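Local structure of single-stranded DNA specific exonuclease RecJ (Thermus thermophilus, 2ZXR) at residues L626-L634 and L645-V656. The protein degrades single-stranded DNA exonucleolytically in the 5' to 3' direction, using divalent metal ions such as magnesium or manganese. Numbering follows the deposited sequence.
Sequences LKALVHRRL and LFSEALLAYWEV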
ATOM      1  N   LEU A 626     -25.415  -5.358  -3.639  1.00 32.83           N
ATOM      2  CA  LEU A 626     -25.223  -4.107  -2.914  1.00 32.40           C
ATOM      3  C   LEU A 626     -26.083  -4.240  -1.643  1.00 31.77           C
ATOM      4  O   LEU A 626     -25.645  -3.930  -0.532  1.00 31.39           O
ATOM      5  CB  LEU A 626     -25.707  -2.911  -3.746  1.00 32.49           C
ATOM      6  CG  LEU A 626     -25.041  -1.535  -3.598  1.00 33.62           C
ATOM      7  CD1 LEU A 626     -26.009  -0.470  -4.078  1.00 33.50           C
ATOM      8  CD2 LEU A 626     -24.654  -1.240  -2.183  1.00 33.21           C
ATOM      9  N   LYS A 627     -27.301  -4.737  -1.813  1.00 31.03           N
ATOM     10  CA  LYS A 627     -28.209  -4.893  -0.680  1.00 31.72           C
ATOM     11  C   LYS A 627     -27.615  -5.835   0.336  1.00 30.60           C
ATOM     12  O   LYS A 627     -27.617  -5.567   1.542  1.00 29.63           O
ATOM     13  CB  LYS A 627     -29.554  -5.445  -1.144  1.00 33.60           C
ATOM     14  CG  LYS A 627     -30.729  -4.590  -0.725  1.00 36.29           C
ATOM     15  CD  LYS A 627     -31.826  -5.424  -0.067  1.00 38.10           C
ATOM     16  CE  LYS A 627     -32.804  -6.005  -1.078  1.00 39.13           C
ATOM     17  NZ  LYS A 627     -33.976  -6.626  -0.375  1.00 40.03           N
ATOM     18  N   ALA A 628     -27.114  -6.951  -0.173  1.00 29.42           N
ATOM     19  CA  ALA A 628     -26.504  -7.966   0.662  1.00 29.25           C
ATOM     20  C   ALA A 628     -25.344  -7.392   1.459  1.00 28.61           C
ATOM     21  O   ALA A 628     -25.163  -7.741   2.620  1.00 28.10           O
ATOM     22  CB  ALA A 628     -26.016  -9.137  -0.208  1.00 30.05           C
ATOM     23  N   LEU A 629     -24.541  -6.529   0.841  1.00 27.33           N
ATOM     24  CA  LEU A 629     -23.423  -5.937   1.584  1.00 26.88           C
ATOM     25  C   LEU A 629     -23.950  -5.090   2.759  1.00 26.47           C
ATOM     26  O   LEU A 629     -23.445  -5.177   3.887  1.00 26.10           O
ATOM     27  CB  LEU A 629     -22.554  -5.067   0.663  1.00 25.07           C
ATOM     28  CG  LEU A 629     -21.316  -4.401   1.264  1.00 24.41           C
ATOM     29  CD1 LEU A 629     -20.308  -4.100   0.117  1.00 25.02           C
ATOM     30  CD2 LEU A 629     -21.693  -3.123   1.998  1.00 23.34           C
ATOM     31  N   VAL A 630     -24.955  -4.266   2.485  1.00 26.09           N
ATOM     32  CA  VAL A 630     -25.548  -3.415   3.514  1.00 26.31           C
ATOM     33  C   VAL A 630     -26.135  -4.261   4.654  1.00 25.96           C
ATOM     34  O   VAL A 630     -25.942  -3.945   5.835  1.00 26.23           O
ATOM     35  CB  VAL A 630     -26.626  -2.487   2.894  1.00 26.89           C
ATOM     36  CG1 VAL A 630     -27.288  -1.641   3.990  1.00 26.28           C
ATOM     37  CG2 VAL A 630     -25.980  -1.590   1.851  1.00 25.83           C
ATOM     38  N   HIS A 631     -26.818  -5.345   4.300  1.00 26.72           N
ATOM     39  CA  HIS A 631     -27.391  -6.257   5.300  1.00 27.60           C
ATOM     40  C   HIS A 631     -26.334  -6.863   6.206  1.00 27.91           C
ATOM     41  O   HIS A 631     -26.469  -6.845   7.431  1.00 27.92           O
ATOM     42  CB  HIS A 631     -28.193  -7.372   4.614  1.00 27.68           C
ATOM     43  CG  HIS A 631     -29.485  -6.887   4.021  1.00 28.98           C
ATOM     44  ND1 HIS A 631     -30.347  -7.706   3.325  1.00 29.76           N
ATOM     45  CD2 HIS A 631     -30.072  -5.665   4.051  1.00 28.77           C
ATOM     46  CE1 HIS A 631     -31.413  -7.011   2.957  1.00 28.66           C
ATOM     47  NE2 HIS A 631     -31.270  -5.771   3.385  1.00 28.42           N
ATOM     48  N   ARG A 632     -25.274  -7.401   5.612  1.00 27.42           N
ATOM     49  CA  ARG A 632     -24.195  -8.000   6.389  1.00 28.13           C
ATOM     50  C   ARG A 632     -23.564  -6.931   7.303  1.00 26.92           C
ATOM     51  O   ARG A 632     -23.180  -7.215   8.449  1.00 25.98           O
ATOM     52  CB  ARG A 632     -23.159  -8.596   5.423  1.00 30.58           C
ATOM     53  CG  ARG A 632     -21.817  -8.980   6.014  1.00 33.56           C
ATOM     54  CD  ARG A 632     -20.717  -8.718   4.959  1.00 35.72           C
ATOM     55  NE  ARG A 632     -21.203  -9.125   3.656  1.00 36.04           N
ATOM     56  CZ  ARG A 632     -20.759  -8.678   2.489  1.00 35.49           C
ATOM     57  NH1 ARG A 632     -19.778  -7.793   2.422  1.00 37.12           N
ATOM     58  NH2 ARG A 632     -21.356  -9.084   1.382  1.00 35.31           N
ATOM     59  N   ARG A 633     -23.436  -5.707   6.794  1.00 26.32           N
ATOM     60  CA  ARG A 633     -22.896  -4.608   7.611  1.00 26.84           C
ATOM     61  C   ARG A 633     -23.819  -4.347   8.799  1.00 25.85           C
ATOM     62  O   ARG A 633     -23.362  -4.253   9.934  1.00 26.28           O
ATOM     63  CB  ARG A 633     -22.800  -3.304   6.824  1.00 27.64           C
ATOM     64  CG  ARG A 633     -21.424  -2.961   6.328  1.00 32.19           C
ATOM     65  CD  ARG A 633     -20.421  -2.864   7.451  1.00 31.46           C
ATOM     66  NE  ARG A 633     -19.741  -1.583   7.379  1.00 32.69           N
ATOM     67  CZ  ARG A 633     -18.964  -1.196   6.377  1.00 30.20           C
ATOM     68  NH1 ARG A 633     -18.746  -1.988   5.341  1.00 28.41           N
ATOM     69  NH2 ARG A 633     -18.402  -0.006   6.432  1.00 28.96           N
ATOM     70  N   LEU A 634     -25.118  -4.230   8.526  1.00 25.19           N
ATOM     71  CA  LEU A 634     -26.098  -3.966   9.589  1.00 24.93           C
ATOM     72  C   LEU A 634     -26.014  -5.002  10.685  1.00 24.25           C
ATOM     73  O   LEU A 634     -25.900  -4.667  11.864  1.00 23.32           O
ATOM     74  CB  LEU A 634     -27.532  -3.943   9.031  1.00 24.52           C
ATOM     75  CG  LEU A 634     -28.070  -2.644   8.439  1.00 25.07           C
ATOM     76  CD1 LEU A 634     -29.482  -2.870   7.887  1.00 23.65           C
ATOM     77  CD2 LEU A 634     -28.096  -1.565   9.516  1.00 23.98           C
ATOM     78  N   LEU A 645     -20.953   2.525  12.877  1.00 21.22           N
ATOM     79  CA  LEU A 645     -21.087   1.625  11.716  1.00 20.55           C
ATOM     80  C   LEU A 645     -22.531   1.221  11.472  1.00 20.16           C
ATOM     81  O   LEU A 645     -22.988   1.100  10.342  1.00 19.69           O
ATOM     82  CB  LEU A 645     -20.235   0.368  11.941  1.00 20.04           C
ATOM     83  CG  LEU A 645     -18.725   0.645  11.826  1.00 20.44           C
ATOM     84  CD1 LEU A 645     -17.868  -0.478  12.413  1.00 20.13           C
ATOM     85  CD2 LEU A 645     -18.413   0.882  10.346  1.00 20.93           C
ATOM     86  N   PHE A 646     -23.255   1.007  12.555  1.00 20.96           N
ATOM     87  CA  PHE A 646     -24.656   0.615  12.454  1.00 20.51           C
ATOM     88  C   PHE A 646     -25.435   1.796  11.897  1.00 20.46           C
ATOM     89  O   PHE A 646     -26.262   1.635  10.997  1.00 19.28           O
ATOM     90  CB  PHE A 646     -25.193   0.264  13.827  1.00 19.52           C
ATOM     91  CG  PHE A 646     -26.595  -0.202  13.801  1.00 21.23           C
ATOM     92  CD1 PHE A 646     -26.904  -1.469  13.326  1.00 20.93           C
ATOM     93  CD2 PHE A 646     -27.622   0.632  14.223  1.00 21.11           C
ATOM     94  CE1 PHE A 646     -28.205  -1.890  13.273  1.00 21.34           C
ATOM     95  CE2 PHE A 646     -28.928   0.204  14.170  1.00 22.13           C
ATOM     96  CZ  PHE A 646     -29.218  -1.053  13.697  1.00 21.36           C
ATOM     97  N   SER A 647     -25.157   2.985  12.447  1.00 20.12           N
ATOM     98  CA  SER A 647     -25.822   4.202  11.993  1.00 21.05           C
ATOM     99  C   SER A 647     -25.500   4.438  10.522  1.00 21.40           C
ATOM    100  O   SER A 647     -26.370   4.780   9.737  1.00 22.09           O
ATOM    101  CB  SER A 647     -25.347   5.428  12.797  1.00 21.11           C
ATOM    102  OG  SER A 647     -25.811   5.407  14.140  1.00 22.34           O
ATOM    103  N   GLU A 648     -24.238   4.256  10.153  1.00 21.16           N
ATOM    104  CA  GLU A 648     -23.845   4.493   8.775  1.00 21.70           C
ATOM    105  C   GLU A 648     -24.552   3.512   7.863  1.00 22.14           C
ATOM    106  O   GLU A 648     -25.084   3.882   6.798  1.00 21.71           O
ATOM    107  CB  GLU A 648     -22.326   4.343   8.618  1.00 21.70           C
ATOM    108  CG  GLU A 648     -21.876   4.464   7.184  1.00 22.91           C
ATOM    109  CD  GLU A 648     -20.382   4.277   7.029  1.00 24.85           C
ATOM    110  OE1 GLU A 648     -19.824   3.319   7.617  1.00 24.41           O
ATOM    111  OE2 GLU A 648     -19.781   5.093   6.307  1.00 25.43           O
ATOM    112  N   ALA A 649     -24.540   2.254   8.292  1.00 22.03           N
ATOM    113  CA  ALA A 649     -25.149   1.175   7.542  1.00 22.14           C
ATOM    114  C   ALA A 649     -26.650   1.384   7.386  1.00 22.71           C
ATOM    115  O   ALA A 649     -27.246   1.004   6.367  1.00 21.65           O
ATOM    116  CB  ALA A 649     -24.881  -0.146   8.244  1.00 22.04           C
ATOM    117  N   LEU A 650     -27.263   1.968   8.412  1.00 23.07           N
ATOM    118  CA  LEU A 650     -28.698   2.207   8.376  1.00 23.54           C
ATOM    119  C   LEU A 650     -29.000   3.244   7.304  1.00 23.86           C
ATOM    120  O   LEU A 650     -29.965   3.099   6.560  1.00 23.51           O
ATOM    121  CB  LEU A 650     -29.202   2.657   9.754  1.00 22.53           C
ATOM    122  CG  LEU A 650     -30.710   2.939   9.854  1.00 22.67           C
ATOM    123  CD1 LEU A 650     -31.516   1.797   9.241  1.00 22.68           C
ATOM    124  CD2 LEU A 650     -31.085   3.129  11.306  1.00 21.02           C
ATOM    125  N   LEU A 651     -28.174   4.285   7.209  1.00 25.25           N
ATOM    126  CA  LEU A 651     -28.388   5.291   6.166  1.00 26.34           C
ATOM    127  C   LEU A 651     -28.318   4.638   4.774  1.00 26.84           C
ATOM    128  O   LEU A 651     -29.139   4.922   3.898  1.00 26.28           O
ATOM    129  CB  LEU A 651     -27.338   6.392   6.251  1.00 27.96           C
ATOM    130  CG  LEU A 651     -27.314   7.197   7.555  1.00 29.20           C
ATOM    131  CD1 LEU A 651     -26.326   8.363   7.373  1.00 30.55           C
ATOM    132  CD2 LEU A 651     -28.713   7.740   7.880  1.00 29.15           C
ATOM    133  N   ALA A 652     -27.353   3.748   4.564  1.00 26.37           N
ATOM    134  CA  ALA A 652     -27.243   3.103   3.257  1.00 26.80           C
ATOM    135  C   ALA A 652     -28.479   2.231   3.061  1.00 27.21           C
ATOM    136  O   ALA A 652     -29.010   2.117   1.949  1.00 25.85           O
ATOM    137  CB  ALA A 652     -25.948   2.245   3.171  1.00 25.30           C
ATOM    138  N   TYR A 653     -28.930   1.625   4.157  1.00 28.19           N
ATOM    139  CA  TYR A 653     -30.108   0.763   4.137  1.00 29.53           C
ATOM    140  C   TYR A 653     -31.352   1.526   3.656  1.00 31.39           C
ATOM    141  O   TYR A 653     -32.111   1.001   2.840  1.00 31.18           O
ATOM    142  CB  TYR A 653     -30.368   0.181   5.523  1.00 29.25           C
ATOM    143  CG  TYR A 653     -31.614  -0.686   5.606  1.00 31.01           C
ATOM    144  CD1 TYR A 653     -31.627  -1.973   5.091  1.00 31.32           C
ATOM    145  CD2 TYR A 653     -32.791  -0.200   6.183  1.00 32.74           C
ATOM    146  CE1 TYR A 653     -32.776  -2.760   5.140  1.00 32.07           C
ATOM    147  CE2 TYR A 653     -33.950  -0.988   6.241  1.00 32.76           C
ATOM    148  CZ  TYR A 653     -33.928  -2.265   5.711  1.00 33.69           C
ATOM    149  OH  TYR A 653     -35.073  -3.044   5.737  1.00 36.16           O
ATOM    150  N   TRP A 654     -31.574   2.743   4.161  1.00 33.02           N
ATOM    151  CA  TRP A 654     -32.740   3.527   3.716  1.00 35.50           C
ATOM    152  C   TRP A 654     -32.592   3.725   2.202  1.00 36.82           C
ATOM    153  O   TRP A 654     -33.539   3.568   1.443  1.00 35.81           O
ATOM    154  CB  TRP A 654     -32.783   4.948   4.290  1.00 34.71           C
ATOM    155  CG  TRP A 654     -32.719   5.168   5.777  1.00 35.71           C
ATOM    156  CD1 TRP A 654     -31.962   6.131   6.430  1.00 35.59           C
ATOM    157  CD2 TRP A 654     -33.483   4.523   6.786  1.00 33.70           C
ATOM    158  NE1 TRP A 654     -32.220   6.116   7.772  1.00 34.15           N
ATOM    159  CE2 TRP A 654     -33.147   5.142   8.024  1.00 34.87           C
ATOM    160  CE3 TRP A 654     -34.413   3.493   6.773  1.00 32.86           C
ATOM    161  CZ2 TRP A 654     -33.715   4.754   9.232  1.00 33.23           C
ATOM    162  CZ3 TRP A 654     -34.965   3.112   7.953  1.00 34.35           C
ATOM    163  CH2 TRP A 654     -34.614   3.740   9.180  1.00 34.77           C
ATOM    164  N   GLU A 655     -31.391   4.115   1.782  1.00 38.86           N
ATOM    165  CA  GLU A 655     -31.142   4.354   0.369  1.00 41.86           C
ATOM    166  C   GLU A 655     -31.363   3.148  -0.542  1.00 43.07           C
ATOM    167  O   GLU A 655     -32.103   3.243  -1.522  1.00 43.30           O
ATOM    168  CB  GLU A 655     -29.734   4.908   0.165  1.00 42.58           C
ATOM    169  CG  GLU A 655     -29.728   6.411   0.006  1.00 45.13           C
ATOM    170  CD  GLU A 655     -30.877   6.894  -0.890  1.00 47.36           C
ATOM    171  OE1 GLU A 655     -30.882   6.587  -2.110  1.00 47.83           O
ATOM    172  OE2 GLU A 655     -31.788   7.568  -0.363  1.00 46.91           O
ATOM    173  N   VAL A 656     -30.738   2.018  -0.230  1.00 44.54           N
ATOM    174  CA  VAL A 656     -30.908   0.836  -1.066  1.00 47.10           C
ATOM    175  C   VAL A 656     -32.336   0.320  -1.085  1.00 49.20           C
ATOM    176  O   VAL A 656     -32.595  -0.797  -1.536  1.00 50.83           O
ATOM    177  CB  VAL A 656     -30.013  -0.337  -0.627  1.00 46.18           C
ATOM    178  CG1 VAL A 656     -28.572   0.054  -0.748  1.00 47.20           C
ATOM    179  CG2 VAL A 656     -30.344  -0.759   0.786  1.00 46.70           C
TER
HETATM  180  O   HOH W   1     -21.226   0.852   8.049  1.00 18.67           O
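The rings of His631 and Tyr653 meet rim to rim, with planes 44° apart and His631 NE2 at the edge of the phenol ring, 3.8 Å from Tyr653 CE1. Lys627 O lies over one face of the imidazole, offset toward its rim, and Leu634 O approaches the edge of the Phe646 ring. These contacts belong to a helical hairpin at the C-terminal end of RecJ, a worked example of antiparallel helix packing: the two axes come within 9.0 Å at a crossing angle of -151°. Leu634 is a knob in a hole formed by Phe646, Ala649, Leu650 and Tyr653. Its CG stands anti to the carbonyl carbon (chi1 -85°), and the methyls part company beyond it, CD1 reaching Tyr653 CD1 at 3.6 Å and CD2 meeting Ala649 CB at 3.7 Å. Val630 CG2 fits against Val656 CG1 (4.0 Å), and Leu15 of helix 15-25 also touches Val656. Polar groups close one flank. Arg633 is salt-bridged to Asp432 of strand 426-433, while its NH2 makes a long salt bridge to Glu648, whose OE2 accepts from Leu12 N. One water donates to Leu645 O and to Glu648 OE1, each at 2.9 Å, and accepts a weak bond from Arg633 NE.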